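Local coordinates for DNA repair protein RAD14 (Saccharomyces cerevisiae, PDB 5A3D) that binds specifically to damaged DNA in nucleotide excision repair and is required for the incision step, at residues Glu55-Glu66 with Met78-Phe89. Numbering follows the deposited sequence.
With nucleotides of chain D.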
loop_
_atom_site.group_PDB
_atom_site.type_symbol
_atom_site.label_atom_id
_atom_site.label_comp_id
_atom_site.label_asym_id
_atom_site.label_seq_id
_atom_site.Cartn_x
_atom_site.Cartn_y
_atom_site.Cartn_z
ATOM N N GLU B 55 -4.189 6.934 -8.186
ATOM C CA GLU B 55 -5.083 7.618 -9.116
ATOM C C GLU B 55 -6.271 6.763 -9.562
ATOM O O GLU B 55 -7.465 7.152 -9.483
ATOM C CB GLU B 55 -4.272 8.131 -10.316
ATOM C CG GLU B 55 -3.252 9.209 -9.922
ATOM C CD GLU B 55 -2.048 9.335 -10.864
ATOM O OE1 GLU B 55 -1.900 8.549 -11.800
ATOM O OE2 GLU B 55 -1.170 10.205 -10.641
ATOM N N LEU B 56 -5.952 5.575 -10.007
ATOM C CA LEU B 56 -7.001 4.719 -10.611
ATOM C C LEU B 56 -7.905 4.199 -9.538
ATOM O O LEU B 56 -9.024 3.836 -9.843
ATOM C CB LEU B 56 -6.361 3.554 -11.326
ATOM C CG LEU B 56 -5.846 3.570 -12.728
ATOM C CD1 LEU B 56 -6.441 4.579 -13.685
ATOM C CD2 LEU B 56 -4.480 3.028 -13.066
ATOM N N ASN B 57 -7.425 4.164 -8.284
ATOM C CA ASN B 57 -8.204 3.641 -7.181
ATOM C C ASN B 57 -9.122 4.751 -6.626
ATOM O O ASN B 57 -9.962 4.463 -5.783
ATOM C CB ASN B 57 -7.352 3.116 -6.039
ATOM C CG ASN B 57 -6.696 1.735 -6.355
ATOM O OD1 ASN B 57 -7.210 0.999 -7.181
ATOM N ND2 ASN B 57 -5.583 1.386 -5.664
ATOM N N ASP B 58 -8.929 5.986 -7.061
ATOM C CA ASP B 58 -9.675 7.117 -6.512
ATOM C C ASP B 58 -11.064 7.114 -7.197
ATOM O O ASP B 58 -11.220 7.449 -8.325
ATOM C CB ASP B 58 -8.921 8.394 -6.766
ATOM C CG ASP B 58 -9.548 9.626 -6.109
ATOM O OD1 ASP B 58 -10.737 9.634 -5.699
ATOM O OD2 ASP B 58 -8.787 10.597 -5.999
ATOM N N GLU B 59 -12.050 6.623 -6.507
ATOM C CA GLU B 59 -13.471 6.675 -7.012
ATOM C C GLU B 59 -14.066 8.036 -7.261
ATOM O O GLU B 59 -15.044 8.133 -7.955
ATOM C CB GLU B 59 -14.408 5.976 -6.062
ATOM C CG GLU B 59 -14.594 4.503 -6.394
ATOM C CD GLU B 59 -15.045 3.754 -5.175
ATOM O OE1 GLU B 59 -14.400 4.030 -4.102
ATOM O OE2 GLU B 59 -16.065 2.984 -5.280
ATOM N N ASP B 60 -13.503 9.082 -6.685
ATOM C CA ASP B 60 -13.991 10.423 -6.970
ATOM C C ASP B 60 -13.471 10.870 -8.324
ATOM O O ASP B 60 -14.134 11.656 -8.949
ATOM C CB ASP B 60 -13.688 11.402 -5.825
ATOM C CG ASP B 60 -14.370 10.993 -4.544
ATOM O OD1 ASP B 60 -15.476 10.426 -4.637
ATOM O OD2 ASP B 60 -13.831 11.216 -3.431
ATOM N N LEU B 61 -12.376 10.267 -8.819
ATOM C CA LEU B 61 -11.685 10.695 -10.069
ATOM C C LEU B 61 -12.083 9.982 -11.418
ATOM O O LEU B 61 -11.975 10.556 -12.527
ATOM C CB LEU B 61 -10.249 10.383 -9.929
ATOM C CG LEU B 61 -9.314 11.238 -10.757
ATOM C CD1 LEU B 61 -9.271 12.616 -10.071
ATOM C CD2 LEU B 61 -7.916 10.610 -10.747
ATOM N N PHE B 62 -12.443 8.737 -11.320
ATOM C CA PHE B 62 -12.869 7.959 -12.537
ATOM C C PHE B 62 -14.093 7.145 -12.265
ATOM O O PHE B 62 -14.213 6.455 -11.200
ATOM C CB PHE B 62 -11.792 6.966 -12.960
ATOM C CG PHE B 62 -10.505 7.601 -13.373
ATOM C CD1 PHE B 62 -10.417 8.387 -14.487
ATOM C CD2 PHE B 62 -9.375 7.509 -12.574
ATOM C CE1 PHE B 62 -9.205 8.979 -14.834
ATOM C CE2 PHE B 62 -8.179 8.027 -12.958
ATOM C CZ PHE B 62 -8.089 8.837 -14.079
ATOM N N HIS B 63 -14.931 7.023 -13.280
ATOM C CA HIS B 63 -16.009 6.038 -13.208
ATOM C C HIS B 63 -15.351 4.742 -13.535
ATOM O O HIS B 63 -14.255 4.732 -14.151
ATOM C CB HIS B 63 -17.152 6.323 -14.152
ATOM C CG HIS B 63 -17.916 7.572 -13.830
ATOM N ND1 HIS B 63 -17.592 8.805 -14.372
ATOM C CD2 HIS B 63 -19.011 7.776 -13.067
ATOM C CE1 HIS B 63 -18.429 9.724 -13.908
ATOM N NE2 HIS B 63 -19.295 9.120 -13.108
ATOM N N ARG B 64 -15.921 3.643 -13.081
ATOM C CA ARG B 64 -15.376 2.384 -13.492
ATOM C C ARG B 64 -16.461 1.283 -13.438
ATOM O O ARG B 64 -17.372 1.344 -12.634
ATOM C CB ARG B 64 -14.181 1.931 -12.664
ATOM C CG ARG B 64 -14.422 1.618 -11.213
ATOM C CD ARG B 64 -13.074 1.389 -10.421
ATOM N NE ARG B 64 -12.183 2.585 -10.164
ATOM C CZ ARG B 64 -12.560 3.864 -10.048
ATOM N NH1 ARG B 64 -13.858 4.220 -10.018
ATOM N NH2 ARG B 64 -11.654 4.811 -9.907
ATOM N N LEU B 65 -16.326 0.343 -14.337
ATOM C CA LEU B 65 -17.087 -0.877 -14.349
ATOM C C LEU B 65 -16.227 -2.018 -13.845
ATOM O O LEU B 65 -15.178 -2.273 -14.388
ATOM C CB LEU B 65 -17.439 -1.173 -15.771
ATOM C CG LEU B 65 -18.563 -2.206 -16.186
ATOM C CD1 LEU B 65 -18.477 -2.902 -17.564
ATOM C CD2 LEU B 65 -19.525 -2.858 -15.254
ATOM N N GLU B 66 -16.765 -2.797 -12.914
ATOM C CA GLU B 66 -16.075 -4.013 -12.464
ATOM C C GLU B 66 -16.719 -5.246 -12.996
ATOM O O GLU B 66 -17.992 -5.341 -13.128
ATOM C CB GLU B 66 -15.993 -3.994 -10.945
ATOM C CG GLU B 66 -14.940 -3.011 -10.551
ATOM C CD GLU B 66 -14.519 -3.062 -9.108
ATOM O OE1 GLU B 66 -15.114 -3.888 -8.360
ATOM O OE2 GLU B 66 -13.591 -2.231 -8.761
ATOM N N MET B 78 -11.737 -7.531 -12.256
ATOM C CA MET B 78 -11.285 -6.690 -13.349
ATOM C C MET B 78 -11.907 -5.334 -13.232
ATOM O O MET B 78 -13.092 -5.205 -12.890
ATOM C CB MET B 78 -11.665 -7.370 -14.668
ATOM C CG MET B 78 -11.214 -6.570 -15.891
ATOM S SD MET B 78 -11.291 -7.514 -17.454
ATOM C CE MET B 78 -13.025 -7.994 -17.546
ATOM N N GLN B 79 -11.152 -4.300 -13.589
ATOM C CA GLN B 79 -11.632 -2.891 -13.549
ATOM C C GLN B 79 -11.472 -2.222 -14.933
ATOM O O GLN B 79 -10.405 -2.265 -15.481
ATOM C CB GLN B 79 -10.905 -2.097 -12.476
ATOM C CG GLN B 79 -11.182 -2.686 -11.047
ATOM C CD GLN B 79 -10.384 -2.001 -9.959
ATOM O OE1 GLN B 79 -9.561 -1.139 -10.219
ATOM N NE2 GLN B 79 -10.682 -2.346 -8.701
ATOM N N LEU B 80 -12.559 -1.688 -15.463
ATOM C CA LEU B 80 -12.638 -1.149 -16.817
ATOM C C LEU B 80 -12.928 0.367 -16.682
ATOM O O LEU B 80 -13.865 0.802 -16.009
ATOM C CB LEU B 80 -13.643 -1.841 -17.678
ATOM C CG LEU B 80 -13.437 -3.387 -17.852
ATOM C CD1 LEU B 80 -14.598 -3.980 -18.591
ATOM C CD2 LEU B 80 -12.160 -3.567 -18.606
ATOM N N PHE B 81 -12.135 1.098 -17.375
ATOM C CA PHE B 81 -12.132 2.605 -17.370
ATOM C C PHE B 81 -12.418 3.065 -18.833
ATOM O O PHE B 81 -11.999 2.362 -19.770
ATOM C CB PHE B 81 -10.811 3.152 -16.910
ATOM C CG PHE B 81 -10.473 2.776 -15.522
ATOM C CD1 PHE B 81 -9.919 1.530 -15.269
ATOM C CD2 PHE B 81 -10.712 3.644 -14.453
ATOM C CE1 PHE B 81 -9.528 1.185 -13.972
ATOM C CE2 PHE B 81 -10.362 3.236 -13.142
ATOM C CZ PHE B 81 -9.771 2.006 -12.916
ATOM N N VAL B 82 -13.089 4.205 -18.968
ATOM C CA VAL B 82 -13.427 4.724 -20.342
ATOM C C VAL B 82 -12.249 5.588 -20.811
ATOM O O VAL B 82 -11.727 6.482 -20.081
ATOM C CB VAL B 82 -14.841 5.384 -20.509
ATOM C CG1 VAL B 82 -15.009 6.709 -19.805
ATOM C CG2 VAL B 82 -15.210 5.493 -21.992
ATOM N N ARG B 83 -11.873 5.336 -22.056
ATOM C CA ARG B 83 -10.710 5.976 -22.595
ATOM C C ARG B 83 -10.783 7.487 -22.424
ATOM O O ARG B 83 -9.794 8.066 -22.032
ATOM C CB ARG B 83 -10.388 5.579 -24.027
ATOM C CG ARG B 83 -9.110 6.283 -24.427
ATOM C CD ARG B 83 -8.649 5.990 -25.813
ATOM N NE ARG B 83 -8.481 4.637 -26.202
ATOM C CZ ARG B 83 -7.387 3.943 -25.954
ATOM N NH1 ARG B 83 -6.406 4.508 -25.238
ATOM N NH2 ARG B 83 -7.275 2.692 -26.411
ATOM N N CYS B 84 -11.925 8.115 -22.718
ATOM C CA CYS B 84 -11.931 9.584 -22.726
ATOM C C CYS B 84 -11.575 10.165 -21.312
ATOM O O CYS B 84 -10.939 11.173 -21.235
ATOM C CB CYS B 84 -13.254 10.128 -23.266
ATOM S SG CYS B 84 -14.746 9.599 -22.405
ATOM N N GLU B 85 -12.037 9.517 -20.251
ATOM C CA GLU B 85 -11.687 9.934 -18.847
ATOM C C GLU B 85 -10.215 9.770 -18.510
ATOM O O GLU B 85 -9.511 10.681 -18.021
ATOM C CB GLU B 85 -12.511 9.122 -17.868
ATOM C CG GLU B 85 -13.912 9.608 -17.775
ATOM C CD GLU B 85 -14.729 8.924 -16.683
ATOM O OE1 GLU B 85 -14.175 8.211 -15.806
ATOM O OE2 GLU B 85 -15.993 9.181 -16.694
ATOM N N VAL B 86 -9.740 8.553 -18.788
ATOM C CA VAL B 86 -8.340 8.150 -18.624
ATOM C C VAL B 86 -7.381 9.134 -19.349
ATOM O O VAL B 86 -6.403 9.598 -18.772
ATOM C CB VAL B 86 -8.133 6.686 -19.125
ATOM C CG1 VAL B 86 -6.686 6.292 -18.927
ATOM C CG2 VAL B 86 -8.939 5.770 -18.227
ATOM N N GLU B 87 -7.660 9.384 -20.605
ATOM C CA GLU B 87 -6.817 10.210 -21.413
ATOM C C GLU B 87 -6.829 11.655 -20.921
ATOM O O GLU B 87 -5.810 12.319 -20.879
ATOM C CB GLU B 87 -7.294 10.109 -22.860
ATOM C CG GLU B 87 -6.468 10.878 -23.798
ATOM C CD GLU B 87 -6.950 10.628 -25.221
ATOM O OE1 GLU B 87 -6.426 9.626 -25.809
ATOM O OE2 GLU B 87 -7.824 11.431 -25.665
ATOM N N ALA B 88 -8.004 12.145 -20.579
ATOM C CA ALA B 88 -8.165 13.541 -20.139
ATOM C C ALA B 88 -7.329 13.781 -18.903
ATOM O O ALA B 88 -6.684 14.810 -18.785
ATOM C CB ALA B 88 -9.625 13.810 -19.835
ATOM N N PHE B 89 -7.355 12.838 -17.954
ATOM C CA PHE B 89 -6.519 12.903 -16.744
ATOM C C PHE B 89 -5.012 12.788 -17.041
ATOM O O PHE B 89 -4.196 13.518 -16.485
ATOM C CB PHE B 89 -6.948 11.795 -15.747
ATOM C CG PHE B 89 -6.183 11.858 -14.446
ATOM C CD1 PHE B 89 -6.592 12.746 -13.417
ATOM C CD2 PHE B 89 -4.961 11.185 -14.309
ATOM C CE1 PHE B 89 -5.864 12.841 -12.242
ATOM C CE2 PHE B 89 -4.223 11.313 -13.143
ATOM C CZ PHE B 89 -4.672 12.140 -12.120
ATOM P P DG D 3 -7.230 -5.505 -14.583
ATOM O OP1 DG D 3 -8.441 -4.655 -14.366
ATOM O OP2 DG D 3 -6.068 -4.961 -15.255
ATOM O "O5'" DG D 3 -6.769 -6.076 -13.164
ATOM C "C5'" DG D 3 -7.703 -6.753 -12.326
ATOM C "C4'" DG D 3 -7.146 -6.843 -10.921
ATOM O "O4'" DG D 3 -6.084 -7.828 -10.858
ATOM C "C3'" DG D 3 -6.554 -5.562 -10.352
ATOM O "O3'" DG D 3 -7.006 -5.711 -9.013
ATOM C "C2'" DG D 3 -5.062 -5.722 -10.620
ATOM C "C1'" DG D 3 -4.853 -7.229 -10.502
ATOM N N9 DG D 3 -3.813 -7.842 -11.327
ATOM C C8 DG D 3 -3.511 -7.583 -12.641
ATOM N N7 DG D 3 -2.580 -8.361 -13.116
ATOM C C5 DG D 3 -2.220 -9.158 -12.040
ATOM C C6 DG D 3 -1.269 -10.193 -11.949
ATOM O O6 DG D 3 -0.498 -10.601 -12.817
ATOM N N1 DG D 3 -1.219 -10.731 -10.666
ATOM C C2 DG D 3 -2.028 -10.358 -9.622
ATOM N N2 DG D 3 -1.867 -11.031 -8.472
ATOM N N3 DG D 3 -2.958 -9.430 -9.711
ATOM C C4 DG D 3 -3.002 -8.878 -10.940
ATOM O "O5'" DG D 1 -8.719 -12.878 -22.544
ATOM C "C5'" DG D 1 -9.457 -11.919 -21.753
ATOM C "C4'" DG D 1 -8.986 -10.519 -22.081
ATOM O "O4'" DG D 1 -9.764 -9.723 -23.013
ATOM C "C3'" DG D 1 -8.365 -9.591 -21.034
ATOM O "O3'" DG D 1 -6.919 -9.625 -21.085
ATOM C "C2'" DG D 1 -8.945 -8.218 -21.361
ATOM C "C1'" DG D 1 -10.000 -8.442 -22.449
ATOM N N9 DG D 1 -11.366 -8.408 -21.937
ATOM C C8 DG D 1 -12.016 -9.370 -21.202
ATOM N N7 DG D 1 -13.224 -9.019 -20.852
ATOM C C5 DG D 1 -13.367 -7.731 -21.354
ATOM C C6 DG D 1 -14.466 -6.831 -21.288
ATOM O O6 DG D 1 -15.566 -6.994 -20.739
ATOM N N1 DG D 1 -14.193 -5.641 -21.957
ATOM C C2 DG D 1 -13.012 -5.345 -22.594
ATOM N N2 DG D 1 -12.947 -4.144 -23.188
ATOM N N3 DG D 1 -11.969 -6.162 -22.638
ATOM C C4 DG D 1 -12.223 -7.336 -22.020
HETATM O O HOH W 1 -13.145 5.811 -16.496
#
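The carboxylate of Glu-85, in the first turn of helix 83-94, takes two hydrogen bonds from His-63. CG of Glu-85 stands anti to the carbonyl carbon (chi1 -77°) and the chain beyond is extended, which carries the carboxylate to His-63. On the way, Glu-85 CB lies 4.0 Å from Phe-62 CD1, and CD sits at the edge of the imidazole. OE1 accepts from the backbone N of His-63 at 2.9 Å through its syn lone pair. OE2 accepts a hydrogen bond from His-63 ND1 (2.8 Å), met on its syn side and tilted 15° from the carboxylate plane. A water links OE1 to His-63 O and Val-82 N, tying the loop to the strand-helix junction. Lacking the carboxylate, an alanine here is likely to leave His-63 N and ND1 without these acceptors, the water without one of its partners, and the imidazole freer to turn.

Next to this polar pair, Phe-62 joins two offset edge-to-face pairs: the Phe-81 edge points at its face, planes at 88°, while its own edge meets the face of Phe-89. Leu-61 CD2 makes a CH-pi contact over the Phe-89 ring. Arg-64 CB and Leu-56 CD1 lie over opposite faces of the Phe-81 ring, each offset toward its rim.

Farther along, Leu-65 and Leu-80 form an antiparallel hydrogen-bonded pair, and Gln-79 N donates to OP1 of DG3 of chain D at 2.8 Å. The arrangement is a beta hairpin that contacts the DNA backbone, with the loop leading into it and the helix after it joined by the Phe-62, Phe-81, Phe-89 cluster, within the XPA-family DNA-binding domain.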